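Local coordinates for protein diaminobutyrate-pyruvate transaminase and L-2,4-diaminobutyrate decarboxylase (Vibrio parahaemolyticus, PDB 2QMA) that probably acts, through this C-terminal domain, as a pyridoxal phosphate-dependent carbon-carbon lyase, the decarboxylase part of a longer two-enzyme protein that also carries an aminotransferase region, at residues A[169-174]-A[212-217]; A[179-184]-A[315-320]; A[263-268]-A[273-278]. All coordinates share one frame; numbering follows the deposited sequence.

Contact 1: residues A[169-174]-A[212-217]; sequences QSNQMG and HFTVQK
N171 and T214 meet through a single hydrogen bond, from the amide ND2 of N171 to the hydroxyl OG1 of T214 at 2.9 Å. The bond is nearly straight, 167° at the hydrogen, and OG1 lies almost exactly in the plane of the amide, so one N-H of the group is aimed squarely at the hydroxyl. The two side chains cross at about a right angle. On T214, OG1 sits between the backbone N and the carbonyl carbon (chi1 52°), which turns it toward N171 and also toward the ring of H212, whose ND1 lies 3.0 Å from T214 OG1 in a second hydrogen bond. The hydroxyl therefore bridges the amide and the imidazole.

Helices 167-187 and 214-221 are joined here within the pyridoxal-dependent decarboxylase domain, beside the mixed sheet. The side chain of N171 is about 8 Å from that of K325, the predicted cofactor lysine, which carries no cofactor in this structure. N171 itself is buried, with CG anti to its carbonyl carbon (chi1 -78°). Its other polar contacts fix the rotation of the amide: OD1 accepts from H292 NE2 and is hydrogen-bonded to S320 OG, while ND2 also reaches D294 OD2. Next to N171 on the helix, Q172 packs on Q172 of the second subunit.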
ATOM      1  N   GLN A 169      -2.441  -1.284   8.481  1.00 20.41           N
ATOM      2  CA  GLN A 169      -1.595  -0.127   8.636  1.00 21.27           C
ATOM      3  C   GLN A 169      -2.304   0.923   9.500  1.00 20.30           C
ATOM      4  O   GLN A 169      -1.659   1.658  10.279  1.00 18.41           O
ATOM      5  CB  GLN A 169      -1.184   0.421   7.263  1.00 20.67           C
ATOM      6  CG  GLN A 169      -0.457   1.757   7.294  1.00 23.62           C
ATOM      7  CD  GLN A 169       0.126   2.084   5.936  1.00 27.37           C
ATOM      8  OE1 GLN A 169      -0.487   2.793   5.149  1.00 27.25           O
ATOM      9  NE2 GLN A 169       1.293   1.509   5.630  1.00 30.89           N
ATOM     10  N   SER A 170      -3.624   1.040   9.338  1.00 18.60           N
ATOM     11  CA  SER A 170      -4.352   2.016  10.123  1.00 17.61           C
ATOM     12  C   SER A 170      -4.323   1.642  11.604  1.00 15.68           C
ATOM     13  O   SER A 170      -4.024   2.502  12.430  1.00 15.67           O
ATOM     14  CB  SER A 170      -5.786   2.220   9.628  1.00 17.82           C
ATOM     15  OG  SER A 170      -5.793   2.798   8.311  1.00 19.51           O
ATOM     16  N   ASN A 171      -4.604   0.374  11.929  1.00 11.36           N
ATOM     17  CA  ASN A 171      -4.463  -0.106  13.318  1.00 11.59           C
ATOM     18  C   ASN A 171      -3.105   0.161  13.943  1.00 11.62           C
ATOM     19  O   ASN A 171      -3.021   0.699  15.027  1.00  8.96           O
ATOM     20  CB  ASN A 171      -4.826  -1.582  13.448  1.00 11.64           C
ATOM     21  CG  ASN A 171      -6.310  -1.808  13.455  1.00 12.30           C
ATOM     22  OD1 ASN A 171      -7.112  -0.863  13.551  1.00 11.45           O
ATOM     23  ND2 ASN A 171      -6.706  -3.079  13.367  1.00 14.47           N
ATOM     24  N   GLN A 172      -2.051  -0.171  13.202  1.00 11.21           N
ATOM     25  CA  GLN A 172      -0.701  -0.016  13.662  1.00 13.46           C
ATOM     26  C   GLN A 172      -0.424   1.479  13.897  1.00 11.76           C
ATOM     27  O   GLN A 172       0.133   1.841  14.913  1.00 10.50           O
ATOM     28  CB  GLN A 172       0.254  -0.667  12.634  1.00 14.20           C
ATOM     29  CG  GLN A 172       1.699  -0.142  12.629  1.00 19.32           C
ATOM     30  CD  GLN A 172       2.443  -0.647  11.421  1.00 20.55           C
ATOM     31  OE1 GLN A 172       1.843  -1.250  10.520  1.00 28.13           O
ATOM     32  NE2 GLN A 172       3.759  -0.388  11.373  1.00 30.44           N
HETATM   33  N   MSE A 173      -0.891   2.330  12.996  1.00 10.35           N
HETATM   34  CA  MSE A 173      -0.626   3.752  13.135  0.70 12.42           C
HETATM   35  C   MSE A 173      -1.400   4.364  14.300  1.00  9.33           C
HETATM   36  O   MSE A 173      -0.835   5.107  15.059  1.00  9.22           O
HETATM   37  CB  MSE A 173      -0.916   4.480  11.844  0.70 11.61           C
HETATM   38  CG  MSE A 173       0.260   4.433  10.909  0.70 16.34           C
HETATM   39 SE   MSE A 173      -0.163   5.318   9.308  0.49 21.35          SE
HETATM   40  CE  MSE A 173      -1.301   6.785   9.950  0.70 20.29           C
ATOM     41  N   GLY A 174      -2.684   4.017  14.448  1.00  8.28           N
ATOM     42  CA  GLY A 174      -3.496   4.514  15.577  1.00  6.60           C
ATOM     43  C   GLY A 174      -2.819   4.151  16.901  1.00  7.20           C
ATOM     44  O   GLY A 174      -2.669   4.995  17.791  1.00  6.34           O
ATOM     45  N   HIS A 212      -9.262  -7.782  16.207  1.00 27.86           N
ATOM     46  CA  HIS A 212      -8.389  -8.250  15.118  1.00 28.36           C
ATOM     47  C   HIS A 212      -6.939  -8.454  15.586  1.00 28.00           C
ATOM     48  O   HIS A 212      -6.426  -7.678  16.379  1.00 26.86           O
ATOM     49  CB  HIS A 212      -8.468  -7.335  13.887  1.00 28.93           C
ATOM     50  CG  HIS A 212      -7.981  -7.999  12.639  1.00 30.25           C
ATOM     51  ND1 HIS A 212      -6.742  -7.741  12.095  1.00 32.09           N
ATOM     52  CD2 HIS A 212      -8.545  -8.956  11.861  1.00 31.26           C
ATOM     53  CE1 HIS A 212      -6.576  -8.487  11.013  1.00 31.91           C
ATOM     54  NE2 HIS A 212      -7.649  -9.245  10.859  1.00 31.65           N
ATOM     55  N   PHE A 213      -6.305  -9.528  15.110  1.00 28.10           N
ATOM     56  CA  PHE A 213      -4.984  -9.891  15.626  0.60 28.23           C
ATOM     57  C   PHE A 213      -3.914  -8.890  15.212  1.00 27.95           C
ATOM     58  O   PHE A 213      -2.778  -8.990  15.658  1.00 27.73           O
ATOM     59  CB  PHE A 213      -4.579 -11.331  15.248  0.60 28.98           C
ATOM     60  CG  PHE A 213      -3.519 -11.915  16.162  0.60 30.54           C
ATOM     61  CD1 PHE A 213      -3.882 -12.610  17.317  0.60 31.85           C
ATOM     62  CD2 PHE A 213      -2.154 -11.736  15.886  0.60 31.18           C
ATOM     63  CE1 PHE A 213      -2.908 -13.135  18.169  0.60 32.01           C
ATOM     64  CE2 PHE A 213      -1.174 -12.256  16.730  0.60 30.89           C
ATOM     65  CZ  PHE A 213      -1.549 -12.957  17.874  0.60 31.04           C
ATOM     66  N   THR A 214      -4.281  -7.900  14.387  1.00 26.92           N
ATOM     67  CA  THR A 214      -3.352  -6.806  14.124  1.00 26.28           C
ATOM     68  C   THR A 214      -3.132  -5.950  15.394  1.00 25.51           C
ATOM     69  O   THR A 214      -2.270  -5.067  15.381  1.00 26.92           O
ATOM     70  CB  THR A 214      -3.721  -5.893  12.903  1.00 26.49           C
ATOM     71  OG1 THR A 214      -5.078  -5.433  13.005  1.00 24.55           O
ATOM     72  CG2 THR A 214      -3.516  -6.641  11.564  1.00 27.71           C
ATOM     73  N   VAL A 215      -3.881  -6.194  16.473  1.00 23.86           N
ATOM     74  CA  VAL A 215      -3.550  -5.523  17.772  1.00 21.51           C
ATOM     75  C   VAL A 215      -2.259  -6.112  18.355  1.00 19.90           C
ATOM     76  O   VAL A 215      -1.339  -5.387  18.683  1.00 18.47           O
ATOM     77  CB  VAL A 215      -4.704  -5.521  18.857  1.00 22.45           C
ATOM     78  CG1 VAL A 215      -4.250  -4.832  20.162  1.00 18.90           C
ATOM     79  CG2 VAL A 215      -5.964  -4.834  18.337  1.00 21.32           C
ATOM     80  N   GLN A 216      -2.221  -7.434  18.512  1.00 19.04           N
ATOM     81  CA  GLN A 216      -1.015  -8.127  18.948  1.00 18.41           C
ATOM     82  C   GLN A 216       0.130  -7.844  17.948  1.00 17.36           C
ATOM     83  O   GLN A 216       1.244  -7.537  18.349  1.00 15.41           O
ATOM     84  CB  GLN A 216      -1.298  -9.625  19.007  1.00 19.34           C
ATOM     85  CG  GLN A 216      -2.224 -10.001  20.142  1.00 21.59           C
ATOM     86  CD  GLN A 216      -3.751  -9.799  19.902  1.00 20.11           C
ATOM     87  OE1 GLN A 216      -4.215  -9.096  18.994  1.00 21.14           O
ATOM     88  NE2 GLN A 216      -4.529 -10.443  20.749  1.00 24.78           N
ATOM     89  N   LYS A 217      -0.169  -7.919  16.645  1.00 16.05           N
ATOM     90  CA  LYS A 217       0.890  -7.765  15.621  1.00 16.02           C
ATOM     91  C   LYS A 217       1.395  -6.322  15.665  1.00 15.29           C
ATOM     92  O   LYS A 217       2.590  -6.073  15.522  1.00 16.00           O
ATOM     93  CB  LYS A 217       0.381  -8.096  14.215  1.00 16.57           C
ATOM     94  CG  LYS A 217      -0.014  -9.550  14.035  1.00 18.05           C
ATOM     95  CD  LYS A 217      -0.387  -9.849  12.593  1.00 24.83           C
ATOM     96  CE  LYS A 217       0.625 -10.779  11.947  1.00 26.82           C
ATOM     97  NZ  LYS A 217       0.063 -11.405  10.687  1.00 30.43           N
TER

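Contact 2: residues A[179-184]-A[315-320]; sequences RDWIAD and RAHSIS
H317 turns the edge of its imidazole toward the face of the six-membered ring of W181, an edge-to-face (T-shaped) aromatic pair that joins helix 167-187 to the loop residue just before strand 318-322 in the mixed sheet of the pyridoxal-dependent decarboxylase domain. Entering from R315, the second segment first makes ionic contacts elsewhere: the guanidinium of R315 forms salt bridges with D278 and D282 of helix 277-287.

At H317 the chain comes up to the helix. The ring centroids of H317 and W181 are 5.5 Å apart and the planes are inclined at 67°, and the two side chains cross at about a right angle. W181 extends its indole with CG anti to the backbone N (chi1 168°), which carries the benzo end across to the histidine. H317 in turn has CG anti to its carbonyl carbon (chi1 -70°), and its ring comes up to the indole with NE2 leading. No hydrogen bond links the segments, and the backbones stay well separated, with 10.6 Å between W181 CA and H317 CA. W290 completes the cluster, stacking on H317 and meeting W181 edge-to-face.

Beyond H317 the strand begins. S318 OG is hydrogen-bonded to W290 NE1 and H292 ND1, tying the strand to the same tryptophan that flanks the pair. Across the aromatic pair itself, the nearest atoms are W181 CZ2 and H317 NE2, at 4.1 Å.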
ATOM      1  N   ARG A 179       0.982   5.090  21.608  1.00 10.24           N
ATOM      2  CA  ARG A 179       2.237   4.749  22.262  1.00 10.29           C
ATOM      3  C   ARG A 179       3.054   6.035  22.510  1.00 10.10           C
ATOM      4  O   ARG A 179       3.441   6.299  23.637  1.00 11.78           O
ATOM      5  CB  ARG A 179       3.016   3.705  21.424  1.00 10.48           C
ATOM      6  CG  ARG A 179       4.408   3.396  22.016  1.00  8.95           C
ATOM      7  CD  ARG A 179       5.337   2.809  20.900  1.00 12.50           C
ATOM      8  NE  ARG A 179       5.756   3.818  19.905  1.00 10.36           N
ATOM      9  CZ  ARG A 179       6.567   3.590  18.869  1.00  9.66           C
ATOM     10  NH1 ARG A 179       7.103   2.366  18.671  1.00  9.52           N
ATOM     11  NH2 ARG A 179       6.898   4.591  18.033  1.00  8.95           N
ATOM     12  N   ASP A 180       3.240   6.863  21.487  1.00 11.17           N
ATOM     13  CA  ASP A 180       4.032   8.089  21.619  1.00 10.32           C
ATOM     14  C   ASP A 180       3.263   9.099  22.495  1.00 11.80           C
ATOM     15  O   ASP A 180       3.866   9.875  23.267  1.00 12.09           O
ATOM     16  CB  ASP A 180       4.298   8.670  20.231  1.00 11.64           C
ATOM     17  CG  ASP A 180       5.327   7.875  19.434  1.00 12.13           C
ATOM     18  OD1 ASP A 180       5.568   6.660  19.694  1.00 10.82           O
ATOM     19  OD2 ASP A 180       5.871   8.458  18.509  1.00 16.49           O
ATOM     20  N   TRP A 181       1.936   9.091  22.382  1.00 12.02           N
ATOM     21  CA  TRP A 181       1.080  10.050  23.117  1.00 12.73           C
ATOM     22  C   TRP A 181       1.267   9.829  24.636  1.00 13.30           C
ATOM     23  O   TRP A 181       1.429  10.794  25.416  1.00 12.58           O
ATOM     24  CB  TRP A 181      -0.385   9.876  22.651  1.00 13.32           C
ATOM     25  CG  TRP A 181      -1.464  10.549  23.452  1.00 11.91           C
ATOM     26  CD1 TRP A 181      -1.947  11.805  23.307  1.00 14.49           C
ATOM     27  CD2 TRP A 181      -2.204   9.942  24.497  1.00 14.80           C
ATOM     28  NE1 TRP A 181      -2.958  12.033  24.218  1.00 14.45           N
ATOM     29  CE2 TRP A 181      -3.136  10.892  24.960  1.00 14.63           C
ATOM     30  CE3 TRP A 181      -2.179   8.664  25.078  1.00 10.67           C
ATOM     31  CZ2 TRP A 181      -4.058  10.606  25.986  1.00 14.78           C
ATOM     32  CZ3 TRP A 181      -3.078   8.384  26.105  1.00 14.44           C
ATOM     33  CH2 TRP A 181      -3.992   9.371  26.562  1.00 14.15           C
ATOM     34  N   ILE A 182       1.270   8.562  25.052  1.00 11.55           N
ATOM     35  CA  ILE A 182       1.283   8.296  26.484  1.00 11.69           C
ATOM     36  C   ILE A 182       2.670   8.616  27.059  1.00 12.40           C
ATOM     37  O   ILE A 182       2.716   9.150  28.167  1.00 11.62           O
ATOM     38  CB  ILE A 182       0.911   6.839  26.854  1.00 11.91           C
ATOM     39  CG1 ILE A 182       0.612   6.728  28.379  1.00 12.38           C
ATOM     40  CG2 ILE A 182       2.002   5.847  26.466  1.00 13.54           C
ATOM     41  CD1 ILE A 182      -0.548   7.607  28.874  1.00 12.10           C
ATOM     42  N   ALA A 183       3.763   8.276  26.334  1.00 11.74           N
ATOM     43  CA  ALA A 183       5.115   8.662  26.807  1.00 11.48           C
ATOM     44  C   ALA A 183       5.250  10.174  26.891  1.00 12.72           C
ATOM     45  O   ALA A 183       5.917  10.723  27.812  1.00 13.54           O
ATOM     46  CB  ALA A 183       6.256   8.062  25.943  1.00 10.99           C
ATOM     47  N   ASP A 184       4.641  10.881  25.941  1.00 12.11           N
ATOM     48  CA  ASP A 184       4.699  12.360  25.981  1.00 14.31           C
ATOM     49  C   ASP A 184       3.912  12.870  27.195  1.00 14.79           C
ATOM     50  O   ASP A 184       4.340  13.779  27.918  1.00 15.88           O
ATOM     51  CB  ASP A 184       4.102  12.954  24.708  1.00 14.27           C
ATOM     52  CG  ASP A 184       4.108  14.478  24.731  1.00 16.42           C
ATOM     53  OD1 ASP A 184       5.192  15.025  24.909  1.00 16.02           O
ATOM     54  OD2 ASP A 184       3.032  15.095  24.633  1.00 17.44           O
ATOM     55  N   ARG A 315     -16.172  10.101  19.569  1.00 12.85           N
ATOM     56  CA  ARG A 315     -15.290  10.489  20.675  1.00 12.23           C
ATOM     57  C   ARG A 315     -13.900   9.820  20.632  1.00 12.40           C
ATOM     58  O   ARG A 315     -13.039  10.155  21.458  1.00 11.54           O
ATOM     59  CB  ARG A 315     -15.965  10.118  22.003  1.00 11.70           C
ATOM     60  CG  ARG A 315     -17.442  10.654  22.143  1.00 14.72           C
ATOM     61  CD  ARG A 315     -18.166   9.995  23.318  1.00 13.86           C
ATOM     62  NE  ARG A 315     -17.423  10.201  24.543  1.00 17.62           N
ATOM     63  CZ  ARG A 315     -17.592   9.499  25.658  1.00 15.26           C
ATOM     64  NH1 ARG A 315     -16.851   9.808  26.703  1.00 15.07           N
ATOM     65  NH2 ARG A 315     -18.466   8.481  25.718  1.00 14.59           N
ATOM     66  N   ALA A 316     -13.681   8.926  19.643  1.00 12.30           N
ATOM     67  CA  ALA A 316     -12.420   8.165  19.517  1.00 12.09           C
ATOM     68  C   ALA A 316     -11.229   9.090  19.389  1.00 11.95           C
ATOM     69  O   ALA A 316     -11.309  10.153  18.744  1.00 13.33           O
ATOM     70  CB  ALA A 316     -12.473   7.258  18.295  1.00 11.35           C
ATOM     71  N   HIS A 317     -10.103   8.677  19.949  1.00 11.59           N
ATOM     72  CA  HIS A 317      -8.860   9.370  19.615  1.00 12.58           C
ATOM     73  C   HIS A 317      -8.450   9.079  18.181  1.00 12.61           C
ATOM     74  O   HIS A 317      -7.906   9.964  17.504  1.00 12.58           O
ATOM     75  CB  HIS A 317      -7.699   8.979  20.522  1.00 12.73           C
ATOM     76  CG  HIS A 317      -7.825   9.473  21.933  1.00 16.22           C
ATOM     77  ND1 HIS A 317      -8.778   8.990  22.806  1.00 14.09           N
ATOM     78  CD2 HIS A 317      -7.109  10.397  22.619  1.00 16.30           C
ATOM     79  CE1 HIS A 317      -8.636   9.597  23.977  1.00 17.80           C
ATOM     80  NE2 HIS A 317      -7.628  10.456  23.890  1.00 16.64           N
ATOM     81  N   SER A 318      -8.655   7.813  17.748  1.00 12.00           N
ATOM     82  CA  SER A 318      -8.344   7.444  16.368  1.00 11.91           C
ATOM     83  C   SER A 318      -9.350   6.419  15.871  1.00 12.08           C
ATOM     84  O   SER A 318      -9.904   5.657  16.684  1.00 11.95           O
ATOM     85  CB  SER A 318      -6.917   6.895  16.266  1.00 11.09           C
ATOM     86  OG  SER A 318      -6.696   5.782  17.137  1.00 13.68           O
ATOM     87  N   ILE A 319      -9.573   6.409  14.552  1.00 12.28           N
ATOM     88  CA  ILE A 319     -10.509   5.495  13.916  1.00 11.81           C
ATOM     89  C   ILE A 319      -9.904   4.980  12.625  1.00 13.14           C
ATOM     90  O   ILE A 319      -9.484   5.771  11.765  1.00 13.47           O
ATOM     91  CB  ILE A 319     -11.807   6.183  13.535  1.00 11.35           C
ATOM     92  CG1 ILE A 319     -12.508   6.832  14.771  1.00 10.56           C
ATOM     93  CG2 ILE A 319     -12.755   5.220  12.781  1.00  8.82           C
ATOM     94  CD1 ILE A 319     -13.534   7.853  14.366  1.00 14.68           C
ATOM     95  N   SER A 320      -9.861   3.658  12.491  1.00 13.84           N
ATOM     96  CA  SER A 320      -9.536   3.105  11.187  1.00 16.24           C
ATOM     97  C   SER A 320     -10.794   2.702  10.383  1.00 15.28           C
ATOM     98  O   SER A 320     -11.779   2.179  10.911  1.00 13.27           O
ATOM     99  CB  SER A 320      -8.453   2.076  11.218  1.00 18.93           C
ATOM    100  OG  SER A 320      -8.762   0.970  11.988  1.00 24.31           O
TER

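Contact 3: residues A[263-268]-A[273-278]; sequences VGTAGT and AIDDLD
D275 and T265 hold each other at two points in the connection from strand 258-265 into helix 277-287 of a beta-alpha-beta unit whose second strand is 290-295. The carboxylate oxygen D275 OD2 accepts from T265 N at 2.7 Å, a nearly straight bond whose donor stands above the carboxylate plane. An ordered water is held by three groups beside this bond: it donates to V263 O and to D275 OD2, the latter at 2.7 Å, and accepts from T265 OG1 at 2.9 Å. In return for the carboxylate bond, D275 N gives its hydrogen to T265 O at 2.9 Å, close to the line of the carbonyl bond. With CG anti to the carbonyl carbon (chi1 -67°), the aspartate folds its carboxylate back over the strand.

Beyond T265 on the first segment, G267 N and T268 N both reach A273 O. The second lies in the carbonyl plane on a lone pair, while the first is tilted from it. T268 OG1 answers by accepting from A273 N at 3.2 Å, so the backbone of A273 is held on both its N-H and its C=O. Between these polar pairs A266 and I274 form a single beta bridge, and A266 CB packs against I274 CG2 at 4.0 Å. L277 CD2 lies 3.7 Å from G264 CA, where the glycine leaves room for the leucine methyl.

In the next shell D275 OD1 accepts from M240 N, which steadies the carboxylate from its other oxygen. D276, at the N-cap of helix 277-287, accepts through its OD1 from the backbone N of F279.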
ATOM      1  N   VAL A 263      -8.829  -0.782  22.529  1.00  8.76           N
ATOM      2  CA  VAL A 263      -9.357  -0.921  21.203  1.00  9.60           C
ATOM      3  C   VAL A 263     -10.850  -1.290  21.257  1.00 11.17           C
ATOM      4  O   VAL A 263     -11.215  -2.348  21.821  1.00  9.70           O
ATOM      5  CB  VAL A 263      -8.542  -1.950  20.363  1.00 11.41           C
ATOM      6  CG1 VAL A 263      -9.175  -2.164  19.004  1.00 10.21           C
ATOM      7  CG2 VAL A 263      -7.075  -1.460  20.200  1.00 10.59           C
ATOM      8  N   GLY A 264     -11.692  -0.428  20.676  1.00  8.95           N
ATOM      9  CA  GLY A 264     -13.108  -0.772  20.488  1.00  9.95           C
ATOM     10  C   GLY A 264     -13.300  -1.316  19.083  1.00 10.61           C
ATOM     11  O   GLY A 264     -12.893  -0.669  18.123  1.00 11.29           O
ATOM     12  N   THR A 265     -13.910  -2.479  18.925  1.00 10.92           N
ATOM     13  CA  THR A 265     -13.979  -3.060  17.540  1.00 12.50           C
ATOM     14  C   THR A 265     -15.406  -2.806  17.021  1.00 11.87           C
ATOM     15  O   THR A 265     -16.364  -3.180  17.700  1.00 12.79           O
ATOM     16  CB  THR A 265     -13.556  -4.578  17.484  1.00 12.38           C
ATOM     17  OG1 THR A 265     -12.202  -4.707  17.968  1.00 15.89           O
ATOM     18  CG2 THR A 265     -13.605  -5.146  16.060  1.00 13.25           C
ATOM     19  N   ALA A 266     -15.542  -2.105  15.894  1.00 11.61           N
ATOM     20  CA  ALA A 266     -16.838  -1.873  15.263  1.00 12.95           C
ATOM     21  C   ALA A 266     -16.967  -2.829  14.091  1.00 14.67           C
ATOM     22  O   ALA A 266     -16.670  -2.477  12.951  1.00 16.93           O
ATOM     23  CB  ALA A 266     -17.048  -0.335  14.827  1.00 12.77           C
ATOM     24  N   GLY A 267     -17.327  -4.063  14.411  1.00 14.53           N
ATOM     25  CA  GLY A 267     -17.501  -5.131  13.422  1.00 16.07           C
ATOM     26  C   GLY A 267     -16.377  -6.165  13.534  1.00 16.09           C
ATOM     27  O   GLY A 267     -15.405  -6.084  12.797  1.00 17.06           O
ATOM     28  N   THR A 268     -16.503  -7.132  14.450  1.00 16.71           N
ATOM     29  CA  THR A 268     -15.494  -8.200  14.588  1.00 18.23           C
ATOM     30  C   THR A 268     -15.514  -9.108  13.324  1.00 19.17           C
ATOM     31  O   THR A 268     -16.514  -9.101  12.564  1.00 17.96           O
ATOM     32  CB  THR A 268     -15.777  -9.059  15.836  1.00 18.59           C
ATOM     33  OG1 THR A 268     -17.042  -9.731  15.697  1.00 20.34           O
ATOM     34  CG2 THR A 268     -15.795  -8.192  17.113  1.00 19.45           C
ATOM     35  N   ALA A 273     -19.864  -8.309  15.458  1.00 15.13           N
ATOM     36  CA  ALA A 273     -20.246  -7.624  16.694  1.00 14.41           C
ATOM     37  C   ALA A 273     -19.598  -6.218  16.773  1.00 13.32           C
ATOM     38  O   ALA A 273     -18.460  -6.015  16.306  1.00 12.58           O
ATOM     39  CB  ALA A 273     -19.799  -8.479  17.902  1.00 15.49           C
ATOM     40  N   ILE A 274     -20.341  -5.289  17.367  1.00 12.24           N
ATOM     41  CA  ILE A 274     -19.901  -3.909  17.582  1.00 13.14           C
ATOM     42  C   ILE A 274     -19.824  -3.662  19.094  1.00 11.75           C
ATOM     43  O   ILE A 274     -20.847  -3.674  19.800  1.00 11.31           O
ATOM     44  CB  ILE A 274     -20.787  -2.868  16.814  1.00 12.14           C
ATOM     45  CG1 ILE A 274     -20.851  -3.234  15.323  1.00 14.85           C
ATOM     46  CG2 ILE A 274     -20.194  -1.428  17.023  1.00 12.86           C
ATOM     47  CD1 ILE A 274     -21.712  -2.244  14.436  1.00 13.99           C
ATOM     48  N   ASP A 275     -18.595  -3.512  19.596  1.00 11.13           N
ATOM     49  CA  ASP A 275     -18.369  -3.200  21.004  1.00 12.65           C
ATOM     50  C   ASP A 275     -19.184  -1.957  21.407  1.00 12.45           C
ATOM     51  O   ASP A 275     -19.612  -1.153  20.553  1.00 12.61           O
ATOM     52  CB  ASP A 275     -16.872  -2.967  21.299  1.00 12.60           C
ATOM     53  CG  ASP A 275     -16.028  -4.236  21.145  1.00 15.24           C
ATOM     54  OD1 ASP A 275     -16.537  -5.377  21.302  1.00 15.97           O
ATOM     55  OD2 ASP A 275     -14.840  -4.088  20.838  1.00 15.65           O
ATOM     56  N   ASP A 276     -19.463  -1.852  22.700  1.00 11.35           N
ATOM     57  CA  ASP A 276     -20.050  -0.674  23.261  1.00 11.93           C
ATOM     58  C   ASP A 276     -18.997   0.472  23.309  1.00 12.36           C
ATOM     59  O   ASP A 276     -18.288   0.691  24.327  1.00 12.83           O
ATOM     60  CB  ASP A 276     -20.584  -0.989  24.677  1.00 12.17           C
ATOM     61  CG  ASP A 276     -21.337   0.184  25.280  1.00 14.99           C
ATOM     62  OD1 ASP A 276     -21.211   1.314  24.754  1.00 12.97           O
ATOM     63  OD2 ASP A 276     -22.013  -0.026  26.324  1.00 17.97           O
ATOM     64  N   LEU A 277     -18.887   1.165  22.177  1.00 13.81           N
ATOM     65  CA  LEU A 277     -17.868   2.170  21.957  1.00 11.56           C
ATOM     66  C   LEU A 277     -18.039   3.346  22.922  1.00 12.43           C
ATOM     67  O   LEU A 277     -17.078   3.938  23.349  1.00 11.42           O
ATOM     68  CB  LEU A 277     -17.954   2.660  20.510  1.00 13.05           C
ATOM     69  CG  LEU A 277     -17.638   1.693  19.369  1.00 12.19           C
ATOM     70  CD1 LEU A 277     -17.523   2.486  17.979  1.00 11.81           C
ATOM     71  CD2 LEU A 277     -16.389   0.832  19.701  1.00  9.38           C
ATOM     72  N   ASP A 278     -19.279   3.693  23.252  1.00 12.14           N
ATOM     73  CA  ASP A 278     -19.509   4.783  24.203  1.00 12.79           C
ATOM     74  C   ASP A 278     -18.992   4.480  25.603  1.00 11.39           C
ATOM     75  O   ASP A 278     -18.385   5.307  26.247  1.00  8.97           O
ATOM     76  CB  ASP A 278     -21.001   5.130  24.238  1.00 15.01           C
ATOM     77  CG  ASP A 278     -21.233   6.556  24.637  1.00 19.21           C
ATOM     78  OD1 ASP A 278     -20.645   7.464  24.026  1.00 21.06           O
ATOM     79  OD2 ASP A 278     -22.018   6.774  25.549  1.00 21.71           O
TER
HETATM   80  O   HOH W   1     -12.212  -4.545  20.878  1.00 25.27           O

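In the fold
From the N terminus, helix 167-187 supplies the first segments of both contact 1 and contact 2. Contact 1 closes a loop at 212-217, joining two helices, 167-187 and 214-221; contact 3 then forms within a short turn, tying strand 258-265 to the start of helix 277-287. Contact 2 closes last, at 315-320, bringing helix 167-187 to the entry of strand 318-322. Contacts 1 and 2 cross along the chain, contact 3 follows contact 1 in series, and it is nested inside the loop closed by contact 2. The three are also linked directly: V215 packs on V263 between contacts 1 and 3, and R315 joins D278 between contacts 2 and 3.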